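PDB 1H12: endo-1,4-beta-xylanase from Pseudoalteromonas haloplanktis, which hydrolyses internal beta-1,4 linkages of xylan as a cold-adapted family 8 glycoside hydrolase, and may also cut cellulose and related beta-glucans. Local coordinates for residues A[302-305]-A[306-310]; A[238-241]-A[242-245]; A[98-101]-A[102-106]; A[154-157]-A[158-162]. One frame throughout, in Å; residues are numbered along the deposited sequence.

Contact 1 (A[302-305]-A[306-310]); sequences HKSA and VNKAL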
loop_
_atom_site.group_PDB
_atom_site.type_symbol
_atom_site.label_atom_id
_atom_site.label_comp_id
_atom_site.label_asym_id
_atom_site.label_seq_id
_atom_site.Cartn_x
_atom_site.Cartn_y
_atom_site.Cartn_z
ATOM N N HIS A 302 6.872 -10.906 -13.016
ATOM C CA HIS A 302 7.139 -9.649 -12.333
ATOM C C HIS A 302 7.880 -8.700 -13.256
ATOM O O HIS A 302 7.584 -7.508 -13.346
ATOM C CB HIS A 302 8.023 -9.804 -11.094
ATOM C CG HIS A 302 7.489 -10.688 -10.013
ATOM N ND1 HIS A 302 7.647 -12.059 -10.025
ATOM C CD2 HIS A 302 6.868 -10.368 -8.849
ATOM C CE1 HIS A 302 7.138 -12.510 -8.890
ATOM N NE2 HIS A 302 6.645 -11.517 -8.158
ATOM N N LYS A 303 8.889 -9.241 -13.921
ATOM C CA LYS A 303 9.777 -8.453 -14.774
ATOM C C LYS A 303 9.014 -7.909 -15.947
ATOM O O LYS A 303 9.169 -6.737 -16.315
ATOM C CB LYS A 303 10.958 -9.331 -15.209
ATOM C CG LYS A 303 11.814 -9.822 -14.088
ATOM C CD LYS A 303 12.792 -10.958 -14.593
ATOM C CE LYS A 303 13.472 -11.625 -13.627
ATOM N NZ LYS A 303 14.398 -12.664 -14.279
ATOM N N SER A 304 8.219 -8.731 -16.605
ATOM C CA SER A 304 7.440 -8.276 -17.739
ATOM C C SER A 304 6.442 -7.197 -17.315
ATOM O O SER A 304 6.250 -6.197 -17.990
ATOM C CB SER A 304 6.719 -9.494 -18.378
ATOM O OG SER A 304 5.909 -9.110 -19.445
ATOM N N ALA A 305 5.752 -7.420 -16.204
ATOM C CA ALA A 305 4.750 -6.459 -15.728
ATOM C C ALA A 305 5.373 -5.087 -15.542
ATOM O O ALA A 305 4.849 -4.089 -16.045
ATOM C CB ALA A 305 4.151 -6.946 -14.407
ATOM N N VAL A 306 6.484 -5.054 -14.811
ATOM C CA VAL A 306 7.097 -3.748 -14.551
ATOM C C VAL A 306 7.778 -3.164 -15.778
ATOM O O VAL A 306 7.628 -1.961 -16.043
ATOM C CB VAL A 306 7.973 -3.723 -13.293
ATOM C CG1 VAL A 306 7.151 -4.291 -12.094
ATOM C CG2 VAL A 306 9.266 -4.393 -13.448
ATOM N N ASN A 307 8.514 -3.956 -16.513
ATOM C CA ASN A 307 9.208 -3.427 -17.666
ATOM C C ASN A 307 8.209 -2.825 -18.661
ATOM O O ASN A 307 8.458 -1.746 -19.213
ATOM C CB ASN A 307 10.035 -4.517 -18.372
ATOM C CG ASN A 307 11.285 -4.915 -17.646
ATOM O OD1 ASN A 307 11.870 -4.171 -16.838
ATOM N ND2 ASN A 307 11.786 -6.126 -17.987
ATOM N N LYS A 308 7.079 -3.486 -18.890
ATOM C CA LYS A 308 6.114 -2.983 -19.857
ATOM C C LYS A 308 5.375 -1.759 -19.297
ATOM O O LYS A 308 5.038 -0.835 -20.082
ATOM C CB LYS A 308 5.146 -4.069 -20.301
ATOM C CG LYS A 308 5.806 -5.160 -21.115
ATOM C CD LYS A 308 4.906 -6.421 -21.214
ATOM C CE LYS A 308 3.547 -6.327 -21.793
ATOM N NZ LYS A 308 3.745 -5.930 -23.258
ATOM N N ALA A 309 5.044 -1.740 -18.016
ATOM C CA ALA A 309 4.325 -0.587 -17.441
ATOM C C ALA A 309 5.212 0.646 -17.462
ATOM O O ALA A 309 4.782 1.727 -17.858
ATOM C CB ALA A 309 3.866 -0.919 -16.045
ATOM N N LEU A 310 6.435 0.506 -16.972
ATOM C CA LEU A 310 7.388 1.619 -16.995
ATOM C C LEU A 310 7.677 2.056 -18.425
ATOM O O LEU A 310 7.816 3.243 -18.716
ATOM C CB LEU A 310 8.675 1.269 -16.251
ATOM C CG LEU A 310 8.512 1.017 -14.754
ATOM C CD1 LEU A 310 9.888 0.681 -14.178
ATOM C CD2 LEU A 310 7.966 2.183 -14.026
#

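Contact 2 (A[238-241]-A[242-245]); sequences NHFT and KVSG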
loop_
_atom_site.group_PDB
_atom_site.type_symbol
_atom_site.label_atom_id
_atom_site.label_comp_id
_atom_site.label_asym_id
_atom_site.label_seq_id
_atom_site.Cartn_x
_atom_site.Cartn_y
_atom_site.Cartn_z
ATOM N N ASN A 238 -2.560 -12.792 -14.437
ATOM C CA ASN A 238 -3.681 -12.735 -15.375
ATOM C C ASN A 238 -4.029 -11.301 -15.734
ATOM O O ASN A 238 -4.312 -10.995 -16.893
ATOM C CB ASN A 238 -4.888 -13.469 -14.798
ATOM C CG ASN A 238 -4.741 -14.976 -14.777
ATOM O OD1 ASN A 238 -3.871 -15.538 -15.470
ATOM N ND2 ASN A 238 -5.624 -15.651 -14.003
ATOM N N HIS A 239 -4.064 -10.422 -14.726
ATOM C CA HIS A 239 -4.357 -9.019 -14.988
ATOM C C HIS A 239 -3.333 -8.416 -15.922
ATOM O O HIS A 239 -3.694 -7.717 -16.880
ATOM C CB HIS A 239 -4.393 -8.274 -13.648
ATOM C CG HIS A 239 -4.890 -6.863 -13.754
ATOM N ND1 HIS A 239 -6.156 -6.550 -14.169
ATOM C CD2 HIS A 239 -4.271 -5.690 -13.516
ATOM C CE1 HIS A 239 -6.279 -5.205 -14.142
ATOM N NE2 HIS A 239 -5.144 -4.655 -13.763
ATOM N N PHE A 240 -2.069 -8.672 -15.674
ATOM C CA PHE A 240 -1.024 -8.149 -16.542
ATOM C C PHE A 240 -1.098 -8.705 -17.945
ATOM O O PHE A 240 -0.783 -8.003 -18.902
ATOM C CB PHE A 240 0.358 -8.239 -15.888
ATOM C CG PHE A 240 0.601 -7.105 -14.932
ATOM C CD1 PHE A 240 0.880 -5.853 -15.426
ATOM C CD2 PHE A 240 0.531 -7.274 -13.531
ATOM C CE1 PHE A 240 1.076 -4.783 -14.582
ATOM C CE2 PHE A 240 0.735 -6.211 -12.695
ATOM C CZ PHE A 240 0.990 -4.967 -13.226
ATOM N N THR A 241 -1.491 -9.950 -18.111
ATOM C CA THR A 241 -1.729 -10.499 -19.444
ATOM C C THR A 241 -2.859 -9.738 -20.119
ATOM O O THR A 241 -2.759 -9.383 -21.285
ATOM C CB THR A 241 -2.043 -11.989 -19.339
ATOM O OG1 THR A 241 -0.920 -12.702 -18.793
ATOM C CG2 THR A 241 -2.395 -12.605 -20.714
ATOM N N LYS A 242 -3.928 -9.505 -19.411
ATOM C CA LYS A 242 -5.105 -8.851 -19.965
ATOM C C LYS A 242 -4.870 -7.403 -20.289
ATOM O O LYS A 242 -5.478 -6.905 -21.242
ATOM C CB LYS A 242 -6.320 -9.016 -19.058
ATOM C CG LYS A 242 -6.774 -10.464 -18.892
ATOM C CD LYS A 242 -7.760 -10.821 -19.668
ATOM C CE LYS A 242 -8.481 -12.154 -19.139
ATOM N NZ LYS A 242 -9.782 -12.001 -19.910
ATOM N N VAL A 243 -3.983 -6.710 -19.562
ATOM C CA VAL A 243 -3.706 -5.315 -19.898
ATOM C C VAL A 243 -2.557 -5.121 -20.889
ATOM O O VAL A 243 -2.281 -4.002 -21.278
ATOM C CB VAL A 243 -3.506 -4.413 -18.659
ATOM C CG1 VAL A 243 -4.729 -4.430 -17.787
ATOM C CG2 VAL A 243 -2.246 -4.738 -17.879
ATOM N N SER A 244 -1.924 -6.235 -21.274
ATOM C CA SER A 244 -0.826 -6.083 -22.257
ATOM C C SER A 244 -1.331 -5.702 -23.623
ATOM O O SER A 244 -2.332 -6.182 -24.096
ATOM C CB SER A 244 -0.069 -7.424 -22.337
ATOM O OG SER A 244 0.988 -7.346 -23.273
ATOM N N GLY A 245 -0.597 -4.809 -24.262
ATOM C CA GLY A 245 -0.936 -4.380 -25.637
ATOM C C GLY A 245 -2.290 -3.723 -25.690
ATOM O O GLY A 245 -2.867 -3.229 -24.692
#

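Contact 3 (A[98-101]-A[102-106]); sequences NLWR and FAKAY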
loop_
_atom_site.group_PDB
_atom_site.type_symbol
_atom_site.label_atom_id
_atom_site.label_comp_id
_atom_site.label_asym_id
_atom_site.label_seq_id
_atom_site.Cartn_x
_atom_site.Cartn_y
_atom_site.Cartn_z
ATOM N N ASN A 98 0.304 4.859 19.079
ATOM C CA ASN A 98 -0.656 5.933 19.024
ATOM C C ASN A 98 -1.610 5.803 17.852
ATOM O O ASN A 98 -2.805 6.099 17.944
ATOM C CB ASN A 98 0.035 7.311 19.037
ATOM C CG ASN A 98 0.723 7.643 20.347
ATOM O OD1 ASN A 98 0.403 7.062 21.394
ATOM N ND2 ASN A 98 1.649 8.595 20.279
ATOM N N LEU A 99 -1.064 5.377 16.694
ATOM C CA LEU A 99 -1.897 5.133 15.526
ATOM C C LEU A 99 -2.793 3.920 15.728
ATOM O O LEU A 99 -3.972 3.941 15.345
ATOM C CB LEU A 99 -1.017 4.913 14.277
ATOM C CG LEU A 99 -0.263 6.142 13.766
ATOM C CD1 LEU A 99 0.617 5.707 12.608
ATOM C CD2 LEU A 99 -1.198 7.255 13.327
ATOM N N TRP A 100 -2.271 2.831 16.272
ATOM C CA TRP A 100 -3.070 1.620 16.448
ATOM C C TRP A 100 -4.188 1.854 17.478
ATOM O O TRP A 100 -5.319 1.417 17.291
ATOM C CB TRP A 100 -2.189 0.419 16.813
ATOM C CG TRP A 100 -2.934 -0.840 17.035
ATOM C CD1 TRP A 100 -2.847 -1.626 18.125
ATOM C CD2 TRP A 100 -3.953 -1.436 16.197
ATOM N NE1 TRP A 100 -3.729 -2.670 18.039
ATOM C CE2 TRP A 100 -4.414 -2.570 16.855
ATOM C CE3 TRP A 100 -4.526 -1.135 14.942
ATOM C CZ2 TRP A 100 -5.472 -3.335 16.355
ATOM C CZ3 TRP A 100 -5.535 -1.904 14.448
ATOM C CH2 TRP A 100 -6.025 -2.997 15.150
ATOM N N ARG A 101 -3.878 2.627 18.538
ATOM C CA ARG A 101 -4.894 2.919 19.511
ATOM C C ARG A 101 -6.079 3.612 18.866
ATOM O O ARG A 101 -7.254 3.339 19.172
ATOM C CB ARG A 101 -4.312 3.795 20.630
ATOM C CG ARG A 101 -5.164 3.836 21.900
ATOM C CD ARG A 101 -4.669 4.838 22.953
ATOM N NE ARG A 101 -3.261 4.609 23.236
ATOM C CZ ARG A 101 -2.240 5.338 22.787
ATOM N NH1 ARG A 101 -2.418 6.546 22.273
ATOM N NH2 ARG A 101 -0.998 4.855 22.902
ATOM N N PHE A 102 -5.789 4.568 17.972
ATOM C CA PHE A 102 -6.844 5.281 17.254
ATOM C C PHE A 102 -7.656 4.353 16.392
ATOM O O PHE A 102 -8.890 4.405 16.345
ATOM C CB PHE A 102 -6.200 6.363 16.390
ATOM C CG PHE A 102 -7.192 7.233 15.653
ATOM C CD1 PHE A 102 -7.760 6.827 14.435
ATOM C CD2 PHE A 102 -7.562 8.453 16.183
ATOM C CE1 PHE A 102 -8.680 7.610 13.816
ATOM C CE2 PHE A 102 -8.499 9.240 15.522
ATOM C CZ PHE A 102 -9.051 8.808 14.358
ATOM N N ALA A 103 -6.985 3.499 15.646
ATOM C CA ALA A 103 -7.675 2.597 14.712
ATOM C C ALA A 103 -8.625 1.680 15.490
ATOM O O ALA A 103 -9.799 1.533 15.110
ATOM C CB ALA A 103 -6.662 1.771 13.931
ATOM N N LYS A 104 -8.115 1.043 16.530
ATOM C CA LYS A 104 -8.895 0.092 17.252
ATOM C C LYS A 104 -10.095 0.733 17.953
ATOM O O LYS A 104 -11.168 0.145 18.026
ATOM C CB LYS A 104 -7.974 -0.708 18.197
ATOM C CG LYS A 104 -8.530 -1.892 18.834
ATOM C CD LYS A 104 -7.380 -2.667 19.650
ATOM C CE LYS A 104 -7.961 -3.852 20.292
ATOM N NZ LYS A 104 -6.934 -4.444 21.104
ATOM N N ALA A 105 -9.920 1.958 18.435
ATOM C CA ALA A 105 -10.982 2.647 19.150
ATOM C C ALA A 105 -12.020 3.249 18.207
ATOM O O ALA A 105 -13.212 3.211 18.519
ATOM C CB ALA A 105 -10.424 3.771 20.008
ATOM N N TYR A 106 -11.568 3.861 17.127
ATOM C CA TYR A 106 -12.411 4.752 16.353
ATOM C C TYR A 106 -12.707 4.272 14.931
ATOM O O TYR A 106 -13.766 4.603 14.393
ATOM C CB TYR A 106 -11.802 6.154 16.329
ATOM C CG TYR A 106 -11.528 6.735 17.668
ATOM C CD1 TYR A 106 -12.525 6.883 18.613
ATOM C CD2 TYR A 106 -10.261 7.142 18.048
ATOM C CE1 TYR A 106 -12.277 7.418 19.862
ATOM C CE2 TYR A 106 -10.007 7.661 19.289
ATOM C CZ TYR A 106 -11.020 7.779 20.207
ATOM O OH TYR A 106 -10.738 8.323 21.450
#

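Contact 4 (A[154-157]-A[158-162]); sequences LNAS and ARWGN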
loop_
_atom_site.group_PDB
_atom_site.type_symbol
_atom_site.label_atom_id
_atom_site.label_comp_id
_atom_site.label_asym_id
_atom_site.label_seq_id
_atom_site.Cartn_x
_atom_site.Cartn_y
_atom_site.Cartn_z
ATOM N N LEU A 154 1.679 -7.948 13.087
ATOM C CA LEU A 154 2.524 -9.123 13.211
ATOM C C LEU A 154 3.964 -8.738 13.379
ATOM O O LEU A 154 4.705 -9.351 14.173
ATOM C CB LEU A 154 2.370 -10.030 11.989
ATOM C CG LEU A 154 1.089 -10.860 11.908
ATOM C CD1 LEU A 154 1.016 -11.508 10.547
ATOM C CD2 LEU A 154 1.012 -11.897 13.031
ATOM N N ASN A 155 4.417 -7.723 12.640
ATOM C CA ASN A 155 5.787 -7.242 12.777
ATOM C C ASN A 155 6.040 -6.599 14.141
ATOM O O ASN A 155 7.092 -6.785 14.721
ATOM C CB ASN A 155 6.125 -6.299 11.636
ATOM C CG ASN A 155 6.451 -7.023 10.338
ATOM O OD1 ASN A 155 5.504 -7.085 9.412
ATOM N ND2 ASN A 155 7.581 -7.530 10.214
ATOM N N ALA A 156 5.050 -5.842 14.646
ATOM C CA ALA A 156 5.181 -5.223 15.979
ATOM C C ALA A 156 5.327 -6.305 17.038
ATOM O O ALA A 156 6.192 -6.187 17.933
ATOM C CB ALA A 156 3.970 -4.359 16.222
ATOM N N SER A 157 4.519 -7.351 16.965
ATOM C CA SER A 157 4.682 -8.472 17.878
ATOM C C SER A 157 6.096 -9.015 17.829
ATOM O O SER A 157 6.713 -9.267 18.880
ATOM C CB SER A 157 3.704 -9.574 17.467
ATOM O OG SER A 157 3.959 -10.774 18.193
ATOM N N ALA A 158 6.599 -9.241 16.639
ATOM C CA ALA A 158 7.915 -9.842 16.491
ATOM C C ALA A 158 9.017 -8.965 17.033
ATOM O O ALA A 158 9.970 -9.462 17.617
ATOM C CB ALA A 158 8.179 -10.173 15.038
ATOM N N ARG A 159 8.935 -7.656 16.833
ATOM C CA ARG A 159 9.988 -6.752 17.242
ATOM C C ARG A 159 9.924 -6.393 18.707
ATOM O O ARG A 159 10.975 -6.230 19.346
ATOM C CB ARG A 159 10.012 -5.478 16.406
ATOM C CG ARG A 159 10.224 -5.721 14.892
ATOM C CD ARG A 159 10.688 -4.498 14.174
ATOM N NE ARG A 159 12.095 -4.241 14.510
ATOM C CZ ARG A 159 12.816 -3.237 14.043
ATOM N NH1 ARG A 159 14.100 -3.156 14.375
ATOM N NH2 ARG A 159 12.278 -2.315 13.229
ATOM N N TRP A 160 8.720 -6.228 19.232
ATOM C CA TRP A 160 8.518 -5.614 20.528
ATOM C C TRP A 160 7.907 -6.496 21.594
ATOM O O TRP A 160 7.891 -6.127 22.784
ATOM C CB TRP A 160 7.668 -4.333 20.344
ATOM C CG TRP A 160 8.215 -3.351 19.402
ATOM C CD1 TRP A 160 9.525 -3.074 19.154
ATOM C CD2 TRP A 160 7.457 -2.494 18.501
ATOM N NE1 TRP A 160 9.642 -2.135 18.172
ATOM C CE2 TRP A 160 8.378 -1.750 17.763
ATOM C CE3 TRP A 160 6.107 -2.312 18.259
ATOM C CZ2 TRP A 160 7.998 -0.802 16.822
ATOM C CZ3 TRP A 160 5.709 -1.375 17.327
ATOM C CH2 TRP A 160 6.642 -0.645 16.599
ATOM N N GLY A 161 7.342 -7.631 21.210
ATOM C CA GLY A 161 6.630 -8.485 22.136
ATOM C C GLY A 161 5.264 -7.930 22.489
ATOM O O GLY A 161 4.846 -6.840 22.009
ATOM N N ASN A 162 4.564 -8.670 23.328
ATOM C CA ASN A 162 3.135 -8.520 23.517
ATOM C C ASN A 162 2.719 -8.223 24.953
ATOM O O ASN A 162 1.561 -8.413 25.283
ATOM C CB ASN A 162 2.468 -9.780 22.981
ATOM C CG ASN A 162 2.725 -9.892 21.492
ATOM O OD1 ASN A 162 2.280 -9.016 20.730
ATOM N ND2 ASN A 162 3.493 -10.892 21.070
#

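Contact 1 (A[302-305]-A[306-310])
V306 N reaches back to H302 O over 3.1 Å with its N-H aimed almost straight at the oxygen (169°), the first of four successive i to i+4 bonds. N307 N to K303 O (2.9 Å), K308 N to S304 O (3.0 Å) and A309 N to A305 O (3.1 Å) follow, giving every carbonyl of 302-305 an amide donor. With CG anti to its own carbonyl carbon (chi1 -74°), the N307 side chain leans back toward K303 O. There ND2 comes within 3.2 Å of K303 O, but at too poor an angle to bond; its acceptor is T356 OG1, between helices 342-351 and 358-369. Within the (alpha/alpha)6 barrel of family 8 enzymes, helix 300-318 lays H302 and V306 against helix 283-296. Both imidazole nitrogens of H302 are engaged, ND1 by Q299 N and NE2 by D292 OD1, which fixes the rotation of the ring. On a more open side of the helix the methylenes of K308 run alongside S304, with K308 CD 3.4 Å from S304 OG, a van der Waals approach. Bends at chi3 and chi4 then take K308 NZ to a weak hydrogen bond with N250 OD1.

Contact 2 (A[238-241]-A[242-245])
V243 packs between H239 and F240, the residues four and three positions before it, and each of its carbons has a definable neighbour. V243 CB stands 3.8 Å from H239 O, the same oxygen that accepts the bond from V243 N (2.9 Å). From CB the two methyls diverge. CG1, anti to the carbonyl carbon (chi1 -59°), passes H239 O and ends over one face of the imidazole, offset toward the rim: V243 CG1 lies 4.2 Å from the centroid of the H239 ring and only 19° off the normal, a CH-pi contact. V243 CG2, in the crowded position between backbone N and carbonyl carbon, stays 3.5 Å from H239 O and meets F240 CD1 at 4.1 Å. All this lies toward the end of helix 219-243, part of the helical barrel of family 8 enzymes. K242 N bonds N238 O (3.0 Å), and S244 N bonds T241 O at 3.3 Å, approaching from above the carbonyl plane (70° out of it). The H239 ring that receives CG1 is held by ND1 to G260 O and NE2 to T253 N, while F240 rests on V285, I286 and V289 of helix 283-296.

Contact 3 (A[98-101]-A[102-106])
The indole of W100 carries K104 over one face: K104 CB sits 4.2 Å from the centroid of the W100 six-membered ring, 15° off the normal, a CH-pi contact. The lysine then runs extended across the ring, with K104 CD 3.9 Å from W100 CZ2. A103 CB approaches the same indole obliquely, 3.7 Å from W100 CE3, and F166 meets it edge-to-face. W100 is turned to receive them by having CG anti to its backbone N (chi1 179°). F102 has Y106 CD2 over one face, 3.5 Å above the F102 ring plane; the Y106 ring in turn has F102 CG at its edge, in plane, and A105 CB over its centre. The third flat group is the R101 guanidinium, which takes N98 OD1 at its edge and in its plane. NH1 and NH2 of R101 both donate to N98 OD1, at 3.0 Å each, an end-on grip by two nitrogens on one oxygen; NH2 lies in the amide's carbonyl plane and NH1 stands 35° above it. R101 NE forms a salt bridge with E165, so a leucine in this place would probably leave that carboxylate without its mate and N98 OD1 without both guanidinium donors. A salt bridge from K104 NZ and a hydrogen bond from W100 NE1 meet on D171, which ties the W100-K104 pair to helix 168-182. Helix 93-107 is thus packed on several sides: N98, F102 and Y106 touch strand 58-66 of the antiparallel sheet, L99 and W100 rest on M84 of helix 77-89, and A103 meets F149 of helix 143-160.

Contact 4 (A[154-157]-A[158-162])
S157 and N162 form the polar side-chain link across the C-terminal end of helix 143-160, in the (alpha/alpha)6 barrel of family 8 enzymes. N162 ND2 donates to S157 OG at 2.9 Å, nearly straight (168°) and with the serine oxygen in the amide plane. A chi1 of 171° swings OG away from the serine's own amide nitrogen to meet this donor. N162 OD1 in turn accepts from Y169 N, and S157 OG has a further, weak bond with N402 ND2. With an alanine at N162, S157 OG would probably lose its strong donor, and Y169 N its side-chain acceptor. Backbone bonds make up the second group. A158 N to L154 O, R159 N to N155 O and W160 N to A156 O (2.8 Å) keep the helical pattern. G161 N still reaches S157 O at 2.9 Å, but from 38° above the carbonyl plane, as the chain leaves the helix with positive phi at G161, a conformation easiest for a residue without a side chain. The apolar group centres on W160, whose CE3 comes 3.6 Å from A156 CB in an oblique approach. One face of its indole receives R159 CB, offset toward the rim. Beyond the segment, R159 is held by NH2 to V88 O and a cation-pi contact with Y400. The helix end fits between neighbours: A156 and W160 meet helix 93-107, where F96 stands edge-to-face to W160; L154 leans on Y211 and F212 of helix 206-215; and A156, S157 and N162 touch the start of helix 168-182.

All four contacts lie 18 to 21 Å from the chain's centre and combine a buried side with a more open one. Contacts 1 and 2 touch each other, through A305 CB to F240 CG at 3.6 Å, and both pack against helix 283-296. Contacts 3 and 4, centres about 17 Å apart, do not touch, yet their helices pack together and both engage helix 168-182. Contact 3 lies across the chain's centre from contacts 1 and 2. Chemistry follows place: contacts 1 and 3 lie wholly within their helices, one mainly regular backbone bonding, the other, beside the sheet, rich in rings and in charged groups paired with residues outside it; contacts 2 and 4 run out of theirs into loop.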